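Local coordinates for protein arsenic responsive repressor ArsR (Corynebacterium glutamicum ATCC 13032, PDB 6J0E) that probably represses transcription of arsenic-resistance genes by binding DNA as a dimer, and gives up the DNA when As(III) binds, at residues V58-L63 / H76-M81; R43-S48 / M67-P72; A32-V37 / A106-V111; G85-V90 / V96-R101. All coordinates share one frame; numbering follows the deposited sequence.

Interaction 1 of 4, residues V58-L63 / H76-M81; sequences VSVNEL and HHLKKM
No flat group enters the contact of Leu78 with Val60 and Leu63; both rings of 76-81 lie off it. Lys80 CG covers one face of the His76 ring, 4.0 Å above its plane and toward the rim. One face of the His77 ring has His76 CD2 over it, 3.9 Å from the plane, while ND1 is hydrogen-bonded to Arg43 NE of helix 41-52. The contact itself joins the two helices of the helix-turn-helix in this winged-helix fold: 60-67, and 71-83, which in this family is the recognition helix. Leucine suits the place because its forked end serves two partners. Leu78 CG lies opposite the carbonyl carbon (chi1 -66°), placing CD1 against Val60 and both methyls against Leu63. Leu63 crosses it at a slant, CD1 lying 4.0 Å from Leu78 CD2. Ser59 suits the N-cap: its OG accepts from Glu62 N at 3.2 Å, fixing the first turn from which Val60 and Leu63 project. Leu78, which is buried, also packs on Leu87 and His98 of the wing. Valine is short and branched next to the backbone; Val60 and Leu78 run alongside one another, pointing opposite ways, and Val60 CG2 and Leu78 CD1 come to 3.3 Å, closer than usual for methyl carbons.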
# COMPACT_ATOMS: atom_id res chain seq x y z
N VAL B 58 11.36 2.31 20.20
CA VAL B 58 11.84 1.06 20.80
C VAL B 58 13.36 0.97 20.52
O VAL B 58 13.82 1.36 19.45
CB VAL B 58 10.97 -0.08 20.20
CG1 VAL B 58 11.45 -1.46 20.58
CG2 VAL B 58 9.50 0.07 20.64
N SER B 59 14.14 0.43 21.46
CA SER B 59 15.54 0.10 21.22
C SER B 59 15.79 -1.21 20.44
O SER B 59 15.01 -2.13 20.48
CB SER B 59 16.31 -0.02 22.53
OG SER B 59 15.83 -1.16 23.20
N VAL B 60 16.93 -1.27 19.80
CA VAL B 60 17.34 -2.55 19.19
C VAL B 60 17.29 -3.72 20.17
O VAL B 60 16.80 -4.79 19.81
CB VAL B 60 18.68 -2.43 18.54
CG1 VAL B 60 19.05 -3.73 17.83
CG2 VAL B 60 18.63 -1.31 17.54
N ASN B 61 17.75 -3.55 21.39
CA ASN B 61 17.74 -4.62 22.44
C ASN B 61 16.36 -5.15 22.69
O ASN B 61 16.18 -6.34 22.78
CB ASN B 61 18.25 -4.18 23.79
CG ASN B 61 19.68 -4.43 23.92
OD1 ASN B 61 20.39 -4.42 22.91
ND2 ASN B 61 20.14 -4.63 25.15
N GLU B 62 15.38 -4.26 22.72
CA GLU B 62 14.03 -4.68 22.97
C GLU B 62 13.50 -5.48 21.74
O GLU B 62 12.81 -6.51 21.87
CB GLU B 62 13.18 -3.46 23.28
CG GLU B 62 11.70 -3.79 23.58
CD GLU B 62 10.79 -2.59 23.99
OE1 GLU B 62 11.23 -1.42 24.20
OE2 GLU B 62 9.56 -2.83 24.08
N LEU B 63 13.88 -5.06 20.54
CA LEU B 63 13.32 -5.73 19.38
C LEU B 63 14.02 -7.11 19.23
O LEU B 63 13.42 -8.05 18.74
CB LEU B 63 13.54 -4.94 17.98
CG LEU B 63 12.57 -3.77 17.78
CD1 LEU B 63 13.24 -2.92 16.68
CD2 LEU B 63 11.19 -4.39 17.49
N HIS B 76 20.79 -4.22 11.13
CA HIS B 76 20.97 -4.04 9.67
C HIS B 76 19.61 -3.51 9.09
O HIS B 76 19.54 -2.59 8.28
CB HIS B 76 21.35 -5.36 9.03
CG HIS B 76 21.26 -5.35 7.54
ND1 HIS B 76 22.33 -4.95 6.77
CD2 HIS B 76 20.30 -5.75 6.69
CE1 HIS B 76 22.02 -5.07 5.50
NE2 HIS B 76 20.79 -5.58 5.43
N HIS B 77 18.56 -4.16 9.52
CA HIS B 77 17.18 -3.92 9.00
C HIS B 77 16.76 -2.53 9.43
O HIS B 77 16.16 -1.82 8.64
CB HIS B 77 16.23 -4.97 9.39
CG HIS B 77 16.40 -6.26 8.64
ND1 HIS B 77 16.41 -6.31 7.25
CD2 HIS B 77 16.55 -7.54 9.06
CE1 HIS B 77 16.68 -7.55 6.87
NE2 HIS B 77 16.66 -8.32 7.95
N LEU B 78 17.07 -2.17 10.66
CA LEU B 78 16.70 -0.90 11.13
C LEU B 78 17.40 0.22 10.34
O LEU B 78 16.79 1.26 10.09
CB LEU B 78 16.97 -0.70 12.59
CG LEU B 78 16.13 -1.59 13.47
CD1 LEU B 78 16.62 -1.42 14.89
CD2 LEU B 78 14.69 -1.15 13.44
N LYS B 79 18.65 -0.04 10.02
CA LYS B 79 19.44 0.97 9.31
C LYS B 79 18.73 1.15 7.86
O LYS B 79 18.60 2.24 7.40
CB LYS B 79 20.90 0.53 9.26
CG LYS B 79 21.78 1.50 8.54
CD LYS B 79 23.18 1.35 9.01
CE LYS B 79 24.04 2.33 8.26
NZ LYS B 79 24.11 1.93 6.88
N LYS B 80 18.39 0.07 7.18
CA LYS B 80 17.82 0.16 5.84
C LYS B 80 16.45 0.87 5.91
O LYS B 80 16.21 1.73 5.12
CB LYS B 80 17.69 -1.24 5.25
CG LYS B 80 19.06 -1.91 5.02
CD LYS B 80 19.92 -1.21 3.96
CE LYS B 80 21.18 -2.13 3.69
NZ LYS B 80 21.98 -1.29 2.77
N MET B 81 15.65 0.61 6.94
CA MET B 81 14.38 1.22 7.07
C MET B 81 14.45 2.72 7.42
O MET B 81 13.65 3.51 6.99
CB MET B 81 13.47 0.47 7.99
CG MET B 81 13.02 -0.80 7.31
SD MET B 81 11.84 -1.45 8.47
CE MET B 81 12.98 -2.32 9.44

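Interaction 2 of 4, residues R43-S48 / M67-P72; sequences RLRILS and MGLSQP
Met67 meets Ile46 at about a right angle, its thioether lying across the isoleucine branch, with SD 3.6 Å from Ile46 CG1. The chain of Met67 runs straight to SD and then turns (chi3 69°), which puts CE against both Ile46 CG1 and Arg45 CB, 3.8 Å from the latter. An unbranched, pliable side chain suits this position, since it must follow two neighbouring residues of the helix at once. With chi1 at -61°, Ile46 places CG1 where Met67 SD and CE reach it.

Arg45 is bent as well, at chi3, and its guanidinium comes obliquely past Met67 CE and Leu69 CD1, the latter 4.3 Å from Arg45 NH2. A water in the guanidinium plane, at its edge, accepts from Arg45 NH2 (2.9 Å) and donates to Met67 O (2.8 Å), linking the charged group to the last carbonyl of helix 60-67. Gly68 then takes positive phi, readily adopted by glycine, and starts the turn of the helix-turn-helix. Arg45 NH1 also binds Ser28 OG of the second subunit. The contact thus seats the turn between helices 60-67 and 71-83 on helix 41-52, with Ile46 reaching on to Leu63 and His77 of those two helices.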
# COMPACT_ATOMS: atom_id res chain seq x y z
N ARG B 43 11.70 -7.25 7.76
CA ARG B 43 11.36 -5.83 7.85
C ARG B 43 9.94 -5.58 8.14
O ARG B 43 9.57 -4.71 8.92
CB ARG B 43 11.74 -5.00 6.57
CG ARG B 43 13.21 -4.80 6.43
CD ARG B 43 13.69 -4.26 5.15
NE ARG B 43 15.09 -4.53 5.08
CZ ARG B 43 15.75 -4.59 3.93
NH1 ARG B 43 15.09 -4.54 2.74
NH2 ARG B 43 17.07 -4.77 4.00
N LEU B 44 9.09 -6.34 7.54
CA LEU B 44 7.66 -6.18 7.78
C LEU B 44 7.28 -6.52 9.20
O LEU B 44 6.42 -5.85 9.78
CB LEU B 44 6.83 -7.11 6.82
CG LEU B 44 6.84 -6.55 5.43
CD1 LEU B 44 5.73 -7.38 4.70
CD2 LEU B 44 6.50 -5.09 5.26
N ARG B 45 7.84 -7.60 9.69
CA ARG B 45 7.71 -7.93 11.15
C ARG B 45 8.24 -6.91 12.13
O ARG B 45 7.60 -6.73 13.19
CB ARG B 45 8.29 -9.28 11.46
CG ARG B 45 7.57 -10.38 10.71
CD ARG B 45 7.55 -11.78 11.38
NE ARG B 45 8.88 -12.19 11.78
CZ ARG B 45 9.81 -12.76 11.02
NH1 ARG B 45 9.64 -12.95 9.75
NH2 ARG B 45 11.00 -13.09 11.56
N ILE B 46 9.34 -6.29 11.83
CA ILE B 46 9.82 -5.21 12.65
C ILE B 46 8.74 -4.19 12.63
O ILE B 46 8.38 -3.70 13.71
CB ILE B 46 11.15 -4.61 12.23
CG1 ILE B 46 12.19 -5.68 12.30
CG2 ILE B 46 11.38 -3.35 13.05
CD1 ILE B 46 13.63 -5.35 11.91
N LEU B 47 8.27 -3.79 11.42
CA LEU B 47 7.15 -2.81 11.42
C LEU B 47 5.97 -3.18 12.23
O LEU B 47 5.36 -2.30 12.89
CB LEU B 47 6.72 -2.41 9.99
CG LEU B 47 7.83 -1.77 9.34
CD1 LEU B 47 7.41 -1.50 7.90
CD2 LEU B 47 8.16 -0.39 9.99
N SER B 48 5.59 -4.44 12.13
CA SER B 48 4.58 -5.05 13.04
C SER B 48 4.77 -4.97 14.49
O SER B 48 3.83 -4.70 15.21
CB SER B 48 4.44 -6.55 12.72
OG SER B 48 3.32 -6.66 11.92
N MET B 67 11.81 -10.45 18.90
CA MET B 67 11.80 -11.23 17.71
C MET B 67 12.64 -12.52 17.65
O MET B 67 12.49 -13.28 16.72
CB MET B 67 12.24 -10.22 16.58
CG MET B 67 11.34 -9.02 16.54
SD MET B 67 11.81 -7.94 15.06
CE MET B 67 11.30 -9.00 13.68
N GLY B 68 13.56 -12.66 18.64
CA GLY B 68 14.51 -13.76 18.63
C GLY B 68 15.56 -13.73 17.57
O GLY B 68 16.12 -14.87 17.21
N LEU B 69 15.78 -12.51 16.98
CA LEU B 69 16.78 -12.41 15.93
C LEU B 69 18.01 -11.72 16.50
O LEU B 69 17.92 -11.13 17.51
CB LEU B 69 16.30 -11.73 14.67
CG LEU B 69 15.05 -12.29 13.87
CD1 LEU B 69 13.85 -11.52 14.31
CD2 LEU B 69 15.13 -11.92 12.40
N SER B 70 19.19 -11.88 15.91
CA SER B 70 20.36 -11.32 16.51
C SER B 70 20.45 -9.76 16.44
O SER B 70 19.88 -9.10 15.56
CB SER B 70 21.55 -11.97 15.84
OG SER B 70 21.75 -11.41 14.54
N GLN B 71 21.26 -9.16 17.32
CA GLN B 71 21.35 -7.71 17.26
C GLN B 71 21.96 -7.25 15.86
O GLN B 71 21.48 -6.31 15.26
CB GLN B 71 22.17 -7.16 18.46
CG GLN B 71 22.58 -5.71 18.40
CD GLN B 71 23.89 -5.53 17.65
OE1 GLN B 71 24.90 -6.16 18.00
NE2 GLN B 71 23.88 -4.69 16.55
N PRO B 72 23.03 -7.89 15.35
CA PRO B 72 23.45 -7.43 13.96
C PRO B 72 22.30 -7.55 12.89
O PRO B 72 22.20 -6.73 11.95
CB PRO B 72 24.70 -8.34 13.66
CG PRO B 72 25.17 -8.65 15.07
CD PRO B 72 23.91 -8.95 15.84
O HOH W 1 10.90 -12.70 14.46

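Interaction 3 of 4, residues A32-V37 / A106-V111; sequences ADLFKV and AELRTV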
# COMPACT_ATOMS: atom_id res chain seq x y z
N ALA B 32 8.74 2.84 -6.05
CA ALA B 32 9.11 1.47 -6.25
C ALA B 32 10.32 1.04 -5.41
O ALA B 32 10.35 -0.06 -4.88
CB ALA B 32 9.45 1.26 -7.76
N ASP B 33 11.32 1.95 -5.24
CA ASP B 33 12.38 1.62 -4.31
C ASP B 33 11.84 1.43 -2.89
O ASP B 33 12.30 0.61 -2.25
CB ASP B 33 13.54 2.66 -4.25
CG ASP B 33 14.20 2.92 -5.62
OD1 ASP B 33 14.21 2.01 -6.45
OD2 ASP B 33 14.75 4.08 -5.82
N LEU B 34 10.83 2.21 -2.48
CA LEU B 34 10.30 1.99 -1.16
C LEU B 34 9.64 0.64 -1.05
O LEU B 34 9.64 0.02 -0.02
CB LEU B 34 9.32 3.15 -0.80
CG LEU B 34 10.00 4.55 -0.60
CD1 LEU B 34 8.92 5.55 -0.28
CD2 LEU B 34 10.96 4.44 0.57
N PHE B 35 8.81 0.19 -2.05
CA PHE B 35 8.19 -1.09 -1.95
C PHE B 35 9.23 -2.26 -1.93
O PHE B 35 9.06 -3.26 -1.26
CB PHE B 35 7.22 -1.29 -3.16
CG PHE B 35 6.00 -0.46 -3.09
CD1 PHE B 35 5.26 -0.46 -1.95
CD2 PHE B 35 5.53 0.25 -4.21
CE1 PHE B 35 4.07 0.32 -1.95
CE2 PHE B 35 4.31 1.01 -4.20
CZ PHE B 35 3.64 1.02 -3.05
N LYS B 36 10.39 -2.04 -2.60
CA LYS B 36 11.47 -2.98 -2.63
C LYS B 36 12.07 -3.14 -1.21
O LYS B 36 12.21 -4.28 -0.75
CB LYS B 36 12.48 -2.51 -3.73
CG LYS B 36 13.63 -3.43 -3.85
CD LYS B 36 14.42 -2.99 -5.08
CE LYS B 36 15.06 -4.16 -5.70
NZ LYS B 36 15.96 -4.79 -4.70
N VAL B 37 12.15 -2.01 -0.48
CA VAL B 37 12.59 -1.99 0.86
C VAL B 37 11.64 -2.81 1.74
O VAL B 37 12.05 -3.51 2.59
CB VAL B 37 12.76 -0.56 1.43
CG1 VAL B 37 13.02 -0.63 2.93
CG2 VAL B 37 13.90 0.12 0.78
N ALA B 106 1.52 6.84 4.80
CA ALA B 106 0.33 7.54 4.22
C ALA B 106 0.50 7.81 2.71
O ALA B 106 -0.44 7.60 1.93
CB ALA B 106 0.05 8.83 4.96
N GLU B 107 1.68 8.15 2.29
CA GLU B 107 1.96 8.36 0.91
C GLU B 107 1.78 7.04 0.12
O GLU B 107 1.15 7.07 -0.95
CB GLU B 107 3.46 8.82 0.63
CG GLU B 107 3.68 10.24 1.08
CD GLU B 107 4.88 10.90 0.36
OE1 GLU B 107 5.76 10.20 -0.20
OE2 GLU B 107 4.93 12.20 0.42
N LEU B 108 2.34 5.95 0.63
CA LEU B 108 2.24 4.59 -0.00
C LEU B 108 0.77 4.15 -0.08
O LEU B 108 0.38 3.54 -1.07
CB LEU B 108 3.21 3.54 0.61
CG LEU B 108 4.67 3.80 0.53
CD1 LEU B 108 5.40 2.64 1.12
CD2 LEU B 108 5.13 4.05 -0.92
N ARG B 109 -0.02 4.37 0.99
CA ARG B 109 -1.48 4.14 0.91
C ARG B 109 -2.19 4.81 -0.21
O ARG B 109 -3.05 4.18 -0.82
CB ARG B 109 -2.19 4.41 2.20
CG ARG B 109 -1.82 3.44 3.27
CD ARG B 109 -2.77 3.57 4.53
NE ARG B 109 -2.94 4.89 5.05
CZ ARG B 109 -2.12 5.45 5.96
NH1 ARG B 109 -1.02 4.76 6.41
NH2 ARG B 109 -2.36 6.65 6.31
N THR B 110 -1.80 6.07 -0.53
CA THR B 110 -2.33 6.81 -1.64
C THR B 110 -1.90 6.21 -2.99
O THR B 110 -2.71 6.08 -3.94
CB THR B 110 -1.89 8.28 -1.58
OG1 THR B 110 -2.32 8.80 -0.32
CG2 THR B 110 -2.36 9.05 -2.75
N VAL B 111 -0.68 5.77 -3.10
CA VAL B 111 -0.18 5.22 -4.39
C VAL B 111 -0.92 3.91 -4.73
O VAL B 111 -1.07 3.51 -5.76
CB VAL B 111 1.34 4.93 -4.26
CG1 VAL B 111 1.95 4.07 -5.31
CG2 VAL B 111 2.14 6.25 -4.21
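Leu108 is the main bump: its CD2 methyl drops into the notch between Leu34 and Phe35, two successive residues of helix 28-38. It lies 4.1 Å from Leu34 CD1 and 4.0 Å from Phe35 CZ, both at ordinary van der Waals distance. The far rim of the Phe35 ring, in turn, is the bump on its own helix. It enters the hollow between Leu108 and Val111, which are three residues apart and therefore stand on one side of helix 102-111. Leu108 approaches the ring obliquely, whereas Val111 CG1 meets its edge near the ring plane, 4.0 Å from Phe35 CE2. Val111 CG1 is turned opposite the backbone N (chi1 165°), and this brings that methyl to the ring edge.

Helices 28-38 and 102-111 flank the winged-helix core and, as in other ArsR-family repressors, belong to the dimerisation region. The short segments cross at -109° with axes 11.5 Å apart, a separation that the long side chains of Phe35 and Leu108 span. Leu34 and Leu108 cross at a slant, and Phe86 from before the wing packs on both. On the dimer side, Leu108 also touches Leu112 of the second subunit, and Phe35 touches Gly39 of the second subunit.

Interaction 4 of 4, residues G85-V90 / V96-R101; sequences GFLDRV and VLHRVR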
# COMPACT_ATOMS: atom_id res chain seq x y z
N GLY B 85 13.48 6.14 5.19
CA GLY B 85 12.58 7.14 5.76
C GLY B 85 11.35 6.54 6.48
O GLY B 85 10.44 7.30 6.90
N PHE B 86 11.23 5.18 6.57
CA PHE B 86 10.18 4.59 7.33
C PHE B 86 10.24 4.82 8.84
O PHE B 86 9.22 4.73 9.54
CB PHE B 86 10.06 3.08 7.07
CG PHE B 86 9.70 2.74 5.61
CD1 PHE B 86 8.53 3.26 5.09
CD2 PHE B 86 10.51 1.97 4.83
CE1 PHE B 86 8.20 3.00 3.75
CE2 PHE B 86 10.18 1.72 3.48
CZ PHE B 86 9.03 2.17 3.00
N LEU B 87 11.51 4.96 9.28
CA LEU B 87 11.82 5.09 10.77
C LEU B 87 12.72 6.27 10.93
O LEU B 87 13.38 6.67 10.00
CB LEU B 87 12.59 3.93 11.36
CG LEU B 87 11.97 2.57 11.09
CD1 LEU B 87 12.95 1.48 11.52
CD2 LEU B 87 10.59 2.32 11.66
N ASP B 88 12.77 6.76 12.14
CA ASP B 88 13.95 7.65 12.39
C ASP B 88 14.32 7.39 13.81
O ASP B 88 13.73 6.55 14.45
CB ASP B 88 13.70 9.13 12.14
CG ASP B 88 12.64 9.70 12.98
OD1 ASP B 88 12.12 9.09 13.89
OD2 ASP B 88 12.37 10.89 12.75
N ARG B 89 15.40 8.04 14.20
CA ARG B 89 16.00 7.71 15.46
C ARG B 89 15.64 8.85 16.44
O ARG B 89 15.70 10.04 16.10
CB ARG B 89 17.49 7.56 15.27
CG ARG B 89 17.95 6.38 14.44
CD ARG B 89 19.22 6.69 13.66
NE ARG B 89 20.37 6.95 14.56
CZ ARG B 89 21.20 6.02 15.06
NH1 ARG B 89 21.05 4.74 14.82
NH2 ARG B 89 22.17 6.38 15.90
N VAL B 90 15.39 8.48 17.66
CA VAL B 90 15.14 9.51 18.72
C VAL B 90 15.92 9.07 19.99
O VAL B 90 16.06 7.91 20.29
CB VAL B 90 13.66 9.76 18.96
CG1 VAL B 90 13.00 10.30 17.65
CG2 VAL B 90 13.04 8.50 19.46
N VAL B 96 19.94 4.98 21.80
CA VAL B 96 19.23 5.29 20.53
C VAL B 96 17.95 4.43 20.42
O VAL B 96 18.05 3.20 20.45
CB VAL B 96 20.07 4.96 19.32
CG1 VAL B 96 19.25 5.12 18.02
CG2 VAL B 96 21.34 5.86 19.20
N LEU B 97 16.76 5.08 20.29
CA LEU B 97 15.49 4.36 20.01
C LEU B 97 15.10 4.57 18.54
O LEU B 97 15.51 5.52 17.89
CB LEU B 97 14.39 4.84 20.84
CG LEU B 97 14.74 4.90 22.35
CD1 LEU B 97 13.62 5.54 23.09
CD2 LEU B 97 15.10 3.54 22.81
N HIS B 98 14.28 3.64 18.01
CA HIS B 98 13.74 3.82 16.65
C HIS B 98 12.26 3.96 16.68
O HIS B 98 11.60 3.26 17.44
CB HIS B 98 14.13 2.57 15.90
CG HIS B 98 15.48 2.67 15.34
ND1 HIS B 98 16.56 2.29 16.01
CD2 HIS B 98 15.92 3.13 14.13
CE1 HIS B 98 17.65 2.49 15.30
NE2 HIS B 98 17.28 2.92 14.10
N ARG B 99 11.71 4.91 15.91
CA ARG B 99 10.27 5.05 15.87
C ARG B 99 9.82 5.16 14.41
O ARG B 99 10.42 5.82 13.55
CB ARG B 99 9.75 6.24 16.63
CG ARG B 99 10.52 7.45 16.30
CD ARG B 99 9.65 8.74 16.53
NE ARG B 99 10.43 9.81 15.91
CZ ARG B 99 10.27 11.10 16.09
NH1 ARG B 99 9.31 11.56 16.87
NH2 ARG B 99 11.11 11.91 15.48
N VAL B 100 8.72 4.52 14.19
CA VAL B 100 8.07 4.61 12.91
C VAL B 100 7.63 6.06 12.60
O VAL B 100 7.20 6.87 13.43
CB VAL B 100 6.94 3.62 12.78
CG1 VAL B 100 5.77 4.06 13.53
CG2 VAL B 100 6.63 3.47 11.29
N ARG B 101 7.84 6.42 11.37
CA ARG B 101 7.34 7.69 10.80
C ARG B 101 6.06 7.37 9.94
O ARG B 101 6.07 6.61 8.99
CB ARG B 101 8.45 8.31 9.97
CG ARG B 101 9.69 8.84 10.72
CD ARG B 101 9.44 9.94 11.74
NE ARG B 101 8.96 11.18 11.12
CZ ARG B 101 9.33 12.42 11.42
NH1 ARG B 101 10.33 12.60 12.26
NH2 ARG B 101 8.74 13.47 10.81
O HOH W 2 7.81 7.28 6.94
O HOH W 3 19.20 3.00 12.50
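Asp88 lies tightly held between Arg99 and Arg101. Arg99 grips it side-on: NE reaches OD1 at 2.7 Å on the syn lone pair, NH2 reaches OD2 at 3.2 Å, and the carboxylate and guanidinium planes are only 22° apart. At Asp88 OD2, Arg101 NH1, 2.7 Å away, and Arg99 NH2 arrive from opposite faces of the carboxylate plane; the Arg101 guanidinium is turned 88° to the acid. Asp88 CG sits between backbone N and carbonyl carbon (chi1 61°), which places the short acid within reach of both arginines. Two positive charges would probably favour its ionised form. Val90 CG1 comes unusually close over one face of the Arg99 guanidinium, perhaps strained.

These strands, 87-92 and 95-100, form the antiparallel hairpin that is the wing of the winged helix. Asp88 with Arg99 and Val90 with Leu97 are hydrogen-bonded pairs, and Arg101 N binds Phe86 O at 2.8 Å beyond them. Gly85, in a Schellman motif, ends helix 71-83 just before.

The solvent side is at exposed Arg89, beside buried His98. Arg89 lays its guanidinium over Val96 CG1, 3.6 Å from the plane, and its CG passes 3.5 Å from His98 NE2. A water joins the two, only weakly bonded to Arg89 NH1 and in the plane of the His98 ring.

Interactions 1, 2 and 4 lie together in the winged-helix domain. Interactions 1 and 2, their centres about 7 Å apart, both use helix 71-83; along the chain their segments alternate, interlocking helices 41-52, 60-67 and 71-83. Interaction 4 follows in series, about 9 Å from interaction 1 centre to centre, and strand 58-59 ties to its hairpin through a hydrogen bond between Val58 O and His98 N. Interaction 3, about 20 Å from interactions 1 and 2 centre to centre, encloses all the others in its loop, pairing the flanking helices of the dimer region. Phe86 bridges interactions 3 and 4, while Val100 packs on Cys55 of the arsenic pocket, so packing connects the metalloid site, the wing and the dimer helices.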